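Local coordinates for PHD finger protein 3 (Homo sapiens, PDB 6IC9) that reads the phosphorylated C-terminal domain of RNA polymerase II through its SPOC domain and thereby regulates neuronal gene expression, at residues A[19-24]-A[49-54]; A[32-37]-A[77-82]. All coordinates share one frame; numbering follows the deposited sequence.

Contact 1. Residues A[19-24]-A[49-54]; sequences INMPSV and IQVGGR
V51 packs between two side chains of the strand beside it, and each of its methyls has its own partner. CG1 lies anti to the backbone N (chi1 -177°) and meets M21 SD at 4.0 Å, while CG2 touches I19 CG2 at 3.8 Å. Strands 15-21 and 48-55, the first and last in the order of the SPOC domain sheet, pair with each other here through the parallel bridges I19-I49 and N20-Q50, their short axes 4.7 Å apart and inclined at 29°. I19 and I49 share one face, where their side chains approach only loosely. L94 of helix 85-101 packs on I19 and M21.

Within these segments N20 supplies both backbone bonds: its N donates to I49 O at 2.8 Å, and its O accepts from V51 N. A backbone bond between I49 and F18 continues the pairing. Beyond V51 the second strand carries a classic bulge, G52 and G53 both facing V106. G52 and R54 share backbone hydrogen bonds with the bound RNA polymerase II CTD diheptapeptide, phosphorylated on serines, and R54 NH2 hydrogen-bonds to one of its modified side chains.

On the opposite face of the sheet from I19, the side chains of N20 and Q50 lie side by side, pointing the same way, their amide planes 63° apart. Q50 is bent at chi2, and its OE1 lies 3.7 Å from N20 CB.

Contact 2. Residues A[32-37]-A[77-82]; sequences YPVSGS and VVRFTP
V77, part-way along strand 73-82, pairs with S35: V77 N donates to S35 O at 2.8 Å, and V77 O accepts from both V34 N and S35 N, which reach it from the same face of its carbonyl plane. Two consecutive residues facing one define a classic beta bulge, and the pairing shifts by one between P33 and S35. On the side-chain level, V77 CG1 lies 4.0 Å from V34 CB. At V78 the pairing with P33 is of the non-hydrogen-bonded kind, and V78 CB sits 3.4 Å from Y32 O.

R79 and Y32 form the next antiparallel pair, joined by two backbone hydrogen bonds, Y32 N to R79 O and R79 N to Y32 O. These strands, 25-35 and 73-82, are neighbours in the mixed sheet of the SPOC domain, with strand 147-155 on the far flank of 73-82. V34 CG2 presses against R79 CB at 3.5 Å, the two side chains crossing at about a right angle. The R79 chain runs extended from CG to NE, and its guanidinium lies nearly parallel to the Y32 ring, 7° between planes; Y32 CB stands 3.6 Å above the guanidinium plane, over its centre. At the guanidinium edge, in plane, NE donates to a water that in turn donates to P33 O. An alanine here removes the guanidinium, which would probably leave the water held by P33 O less firmly placed and a gap over Y32 CB.

T81 approaches the Y32 ring edge in plane, OG1 lying 3.4 Å from CE1; the hydroxyl also makes a weak hydrogen bond with K30 O.

From the N terminus, strand 15-21 supplies the first half of contact 1 and strand 25-35, which follows it directly, the first half of contact 2. The chain then returns through strand 48-55 to close contact 1, a loop of 24 intervening residues, and through helix 57-70 and strand 73-82 to close contact 2, a loop of 39. The segments therefore alternate and the loops cross, neither nesting in the other. Contact 1 joins the two ends of the strand order, whereas contact 2 joins interior neighbours. Their centres stand about 19 Å apart, yet F80 bridges them: its CG lies 4.0 Å from I19 CD1, and its CZ 4.2 Å from I49 CD1.

Contact 1. Residues A[19-24]-A[49-54]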
loop_
_atom_site.group_PDB
_atom_site.type_symbol
_atom_site.label_atom_id
_atom_site.label_comp_id
_atom_site.label_asym_id
_atom_site.label_seq_id
_atom_site.Cartn_x
_atom_site.Cartn_y
_atom_site.Cartn_z
ATOM N N ILE A 19 -10.023 -4.651 -0.019
ATOM C CA ILE A 19 -9.724 -3.326 -0.507
ATOM C C ILE A 19 -10.938 -2.829 -1.268
ATOM O O ILE A 19 -11.475 -3.535 -2.130
ATOM C CB ILE A 19 -8.470 -3.337 -1.396
ATOM C CG1 ILE A 19 -7.252 -3.669 -0.516
ATOM C CG2 ILE A 19 -8.353 -1.992 -2.096
ATOM C CD1 ILE A 19 -5.892 -3.727 -1.336
ATOM N N ASN A 20 -11.352 -1.611 -0.985
ATOM C CA ASN A 20 -12.616 -1.127 -1.530
ATOM C C ASN A 20 -12.384 0.264 -2.087
ATOM O O ASN A 20 -12.179 1.205 -1.319
ATOM C CB ASN A 20 -13.719 -1.121 -0.457
ATOM C CG ASN A 20 -15.086 -0.809 -1.051
ATOM O OD1 ASN A 20 -15.164 -0.403 -2.206
ATOM N ND2 ASN A 20 -16.165 -1.035 -0.277
ATOM N N MET A 21 -12.404 0.400 -3.422
ATOM C CA MET A 21 -12.336 1.718 -4.048
ATOM C C MET A 21 -13.669 1.964 -4.727
ATOM O O MET A 21 -13.933 1.399 -5.796
ATOM C CB MET A 21 -11.192 1.832 -5.074
ATOM C CG MET A 21 -11.044 3.268 -5.582
ATOM S SD MET A 21 -9.634 3.551 -6.633
ATOM C CE MET A 21 -9.699 5.312 -6.959
ATOM N N PRO A 22 -14.539 2.774 -4.139
ATOM C CA PRO A 22 -15.887 2.960 -4.688
ATOM C C PRO A 22 -15.865 3.391 -6.141
ATOM O O PRO A 22 -15.099 4.286 -6.538
ATOM C CB PRO A 22 -16.492 4.038 -3.773
ATOM C CG PRO A 22 -15.798 3.783 -2.419
ATOM C CD PRO A 22 -14.364 3.382 -2.805
ATOM N N SER A 23 -16.685 2.704 -6.931
ATOM C CA SER A 23 -16.855 2.844 -8.376
ATOM C C SER A 23 -15.670 2.290 -9.161
ATOM O O SER A 23 -15.578 2.513 -10.366
ATOM C CB SER A 23 -17.112 4.298 -8.794
ATOM O OG SER A 23 -15.892 5.025 -8.898
ATOM N N VAL A 24 -14.755 1.568 -8.523
ATOM C CA VAL A 24 -13.616 1.071 -9.274
ATOM C C VAL A 24 -13.524 -0.419 -9.029
ATOM O O VAL A 24 -13.602 -1.209 -9.968
ATOM C CB VAL A 24 -12.310 1.808 -8.895
ATOM C CG1 VAL A 24 -11.104 1.145 -9.623
ATOM C CG2 VAL A 24 -12.366 3.299 -9.257
ATOM N N ILE A 49 -10.084 -1.861 3.686
ATOM C CA ILE A 49 -9.326 -0.641 3.429
ATOM C C ILE A 49 -10.073 0.162 2.385
ATOM O O ILE A 49 -10.213 -0.297 1.245
ATOM C CB ILE A 49 -7.917 -0.965 2.921
ATOM C CG1 ILE A 49 -7.155 -1.755 3.964
ATOM C CG2 ILE A 49 -7.193 0.368 2.474
ATOM C CD1 ILE A 49 -5.835 -2.320 3.449
ATOM N N GLN A 50 -10.544 1.362 2.764
ATOM C CA GLN A 50 -11.312 2.234 1.876
ATOM C C GLN A 50 -10.354 3.134 1.122
ATOM O O GLN A 50 -9.673 3.953 1.730
ATOM C CB GLN A 50 -12.285 3.125 2.653
ATOM C CG GLN A 50 -13.311 2.318 3.431
ATOM C CD GLN A 50 -14.220 1.489 2.523
ATOM O OE1 GLN A 50 -14.653 1.934 1.423
ATOM N NE2 GLN A 50 -14.512 0.273 2.971
ATOM N N VAL A 51 -10.307 2.998 -0.188
ATOM C CA VAL A 51 -9.424 3.871 -0.966
ATOM C C VAL A 51 -10.182 5.168 -1.257
ATOM O O VAL A 51 -11.190 5.165 -1.979
ATOM C CB VAL A 51 -8.977 3.179 -2.253
ATOM C CG1 VAL A 51 -7.997 4.081 -3.028
ATOM C CG2 VAL A 51 -8.390 1.810 -1.930
ATOM N N GLY A 52 -9.742 6.248 -0.644
ATOM C CA GLY A 52 -10.387 7.540 -0.674
ATOM C C GLY A 52 -9.937 8.489 -1.739
ATOM O O GLY A 52 -10.545 9.547 -1.906
ATOM N N GLY A 53 -8.852 8.194 -2.438
ATOM C CA GLY A 53 -8.353 9.163 -3.386
ATOM C C GLY A 53 -7.043 8.730 -3.990
ATOM O O GLY A 53 -6.579 7.592 -3.804
ATOM N N ARG A 54 -6.455 9.652 -4.715
ATOM C CA ARG A 54 -5.232 9.342 -5.422
ATOM C C ARG A 54 -4.238 10.468 -5.237
ATOM O O ARG A 54 -4.596 11.623 -4.939
ATOM C CB ARG A 54 -5.506 9.096 -6.904
ATOM C CG ARG A 54 -6.146 10.276 -7.565
ATOM C CD ARG A 54 -6.788 9.940 -8.915
ATOM N NE ARG A 54 -7.289 11.177 -9.515
ATOM C CZ ARG A 54 -8.106 11.228 -10.566
ATOM N NH1 ARG A 54 -8.537 10.108 -11.139
ATOM N NH2 ARG A 54 -8.473 12.410 -11.066
#

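Contact 2. Residues A[32-37]-A[77-82]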
loop_
_atom_site.group_PDB
_atom_site.type_symbol
_atom_site.label_atom_id
_atom_site.label_comp_id
_atom_site.label_asym_id
_atom_site.label_seq_id
_atom_site.Cartn_x
_atom_site.Cartn_y
_atom_site.Cartn_z
ATOM N N TYR A 32 1.133 -9.856 2.514
ATOM C CA TYR A 32 2.357 -10.534 2.901
ATOM C C TYR A 32 3.441 -9.499 3.124
ATOM O O TYR A 32 3.518 -8.513 2.379
ATOM C CB TYR A 32 2.845 -11.498 1.819
ATOM C CG TYR A 32 1.821 -12.630 1.629
ATOM C CD1 TYR A 32 0.743 -12.473 0.788
ATOM C CD2 TYR A 32 1.919 -13.821 2.377
ATOM C CE1 TYR A 32 -0.219 -13.500 0.650
ATOM C CE2 TYR A 32 0.974 -14.830 2.249
ATOM C CZ TYR A 32 -0.074 -14.668 1.384
ATOM O OH TYR A 32 -1.002 -15.669 1.269
ATOM N N PRO A 33 4.339 -9.747 4.069
ATOM C CA PRO A 33 5.423 -8.776 4.326
ATOM C C PRO A 33 6.400 -8.681 3.183
ATOM O O PRO A 33 6.702 -9.657 2.485
ATOM C CB PRO A 33 6.106 -9.322 5.595
ATOM C CG PRO A 33 5.611 -10.671 5.765
ATOM C CD PRO A 33 4.250 -10.755 5.140
ATOM N N VAL A 34 6.871 -7.458 2.962
ATOM C CA VAL A 34 7.883 -7.172 1.970
ATOM C C VAL A 34 9.090 -6.508 2.625
ATOM O O VAL A 34 10.228 -6.957 2.461
ATOM C CB VAL A 34 7.325 -6.270 0.835
ATOM C CG1 VAL A 34 8.447 -5.944 -0.082
ATOM C CG2 VAL A 34 6.189 -6.985 0.011
ATOM N N SER A 35 8.849 -5.457 3.399
ATOM C CA SER A 35 9.950 -4.688 3.989
ATOM C C SER A 35 9.481 -4.097 5.298
ATOM O O SER A 35 8.313 -3.717 5.437
ATOM C CB SER A 35 10.401 -3.555 3.050
ATOM O OG SER A 35 11.605 -2.977 3.537
ATOM N N GLY A 36 10.399 -3.975 6.259
ATOM C CA GLY A 36 10.033 -3.441 7.556
ATOM C C GLY A 36 9.289 -4.450 8.409
ATOM O O GLY A 36 8.924 -5.546 7.973
ATOM N N SER A 37 9.051 -4.079 9.654
ATOM C CA SER A 37 8.467 -5.049 10.568
ATOM C C SER A 37 6.962 -5.096 10.371
ATOM O O SER A 37 6.281 -4.089 10.608
ATOM C CB SER A 37 8.763 -4.722 12.018
ATOM O OG SER A 37 7.952 -5.569 12.824
ATOM N N VAL A 77 6.272 -2.159 4.221
ATOM C CA VAL A 77 5.796 -2.348 2.863
ATOM C C VAL A 77 5.232 -3.755 2.847
ATOM O O VAL A 77 5.889 -4.678 3.349
ATOM C CB VAL A 77 6.926 -2.194 1.816
ATOM C CG1 VAL A 77 6.300 -2.466 0.440
ATOM C CG2 VAL A 77 7.561 -0.749 1.854
ATOM N N VAL A 78 3.981 -3.906 2.392
ATOM C CA VAL A 78 3.383 -5.227 2.227
ATOM C C VAL A 78 3.037 -5.411 0.759
ATOM O O VAL A 78 3.031 -4.457 -0.036
ATOM C CB VAL A 78 2.120 -5.445 3.087
ATOM C CG1 VAL A 78 2.466 -5.337 4.569
ATOM C CG2 VAL A 78 0.964 -4.420 2.701
ATOM N N ARG A 79 2.775 -6.669 0.379
ATOM C CA ARG A 79 2.322 -6.942 -0.979
ATOM C C ARG A 79 0.970 -7.650 -0.863
ATOM O O ARG A 79 0.745 -8.427 0.078
ATOM C CB ARG A 79 3.288 -7.797 -1.793
ATOM C CG ARG A 79 3.470 -9.206 -1.295
ATOM C CD ARG A 79 4.456 -10.000 -2.249
ATOM N NE ARG A 79 4.842 -11.245 -1.591
ATOM C CZ ARG A 79 4.087 -12.321 -1.600
ATOM N NH1 ARG A 79 2.933 -12.318 -2.289
ATOM N NH2 ARG A 79 4.480 -13.386 -0.926
ATOM N N PHE A 80 0.060 -7.288 -1.750
ATOM C CA PHE A 80 -1.317 -7.812 -1.740
ATOM C C PHE A 80 -1.440 -8.893 -2.785
ATOM O O PHE A 80 -0.878 -8.761 -3.878
ATOM C CB PHE A 80 -2.331 -6.685 -2.025
ATOM C CG PHE A 80 -2.402 -5.669 -0.910
ATOM C CD1 PHE A 80 -3.000 -5.999 0.296
ATOM C CD2 PHE A 80 -1.876 -4.375 -1.088
ATOM C CE1 PHE A 80 -3.078 -5.053 1.372
ATOM C CE2 PHE A 80 -1.914 -3.424 -0.030
ATOM C CZ PHE A 80 -2.563 -3.753 1.222
ATOM N N THR A 81 -2.251 -9.930 -2.475
ATOM C CA THR A 81 -2.547 -10.984 -3.455
ATOM C C THR A 81 -4.054 -11.197 -3.443
ATOM O O THR A 81 -4.635 -11.199 -2.375
ATOM C CB THR A 81 -1.866 -12.326 -3.100
ATOM O OG1 THR A 81 -2.388 -12.783 -1.862
ATOM C CG2 THR A 81 -0.341 -12.146 -2.887
ATOM N N PRO A 82 -4.704 -11.350 -4.595
ATOM C CA PRO A 82 -6.162 -11.659 -4.585
ATOM C C PRO A 82 -6.436 -13.052 -4.016
ATOM O O PRO A 82 -5.637 -13.977 -4.173
ATOM C CB PRO A 82 -6.536 -11.577 -6.075
ATOM C CG PRO A 82 -5.241 -12.077 -6.799
ATOM C CD PRO A 82 -4.120 -11.445 -5.943
HETATM O O HOH W 1 7.128 -10.685 -0.108
#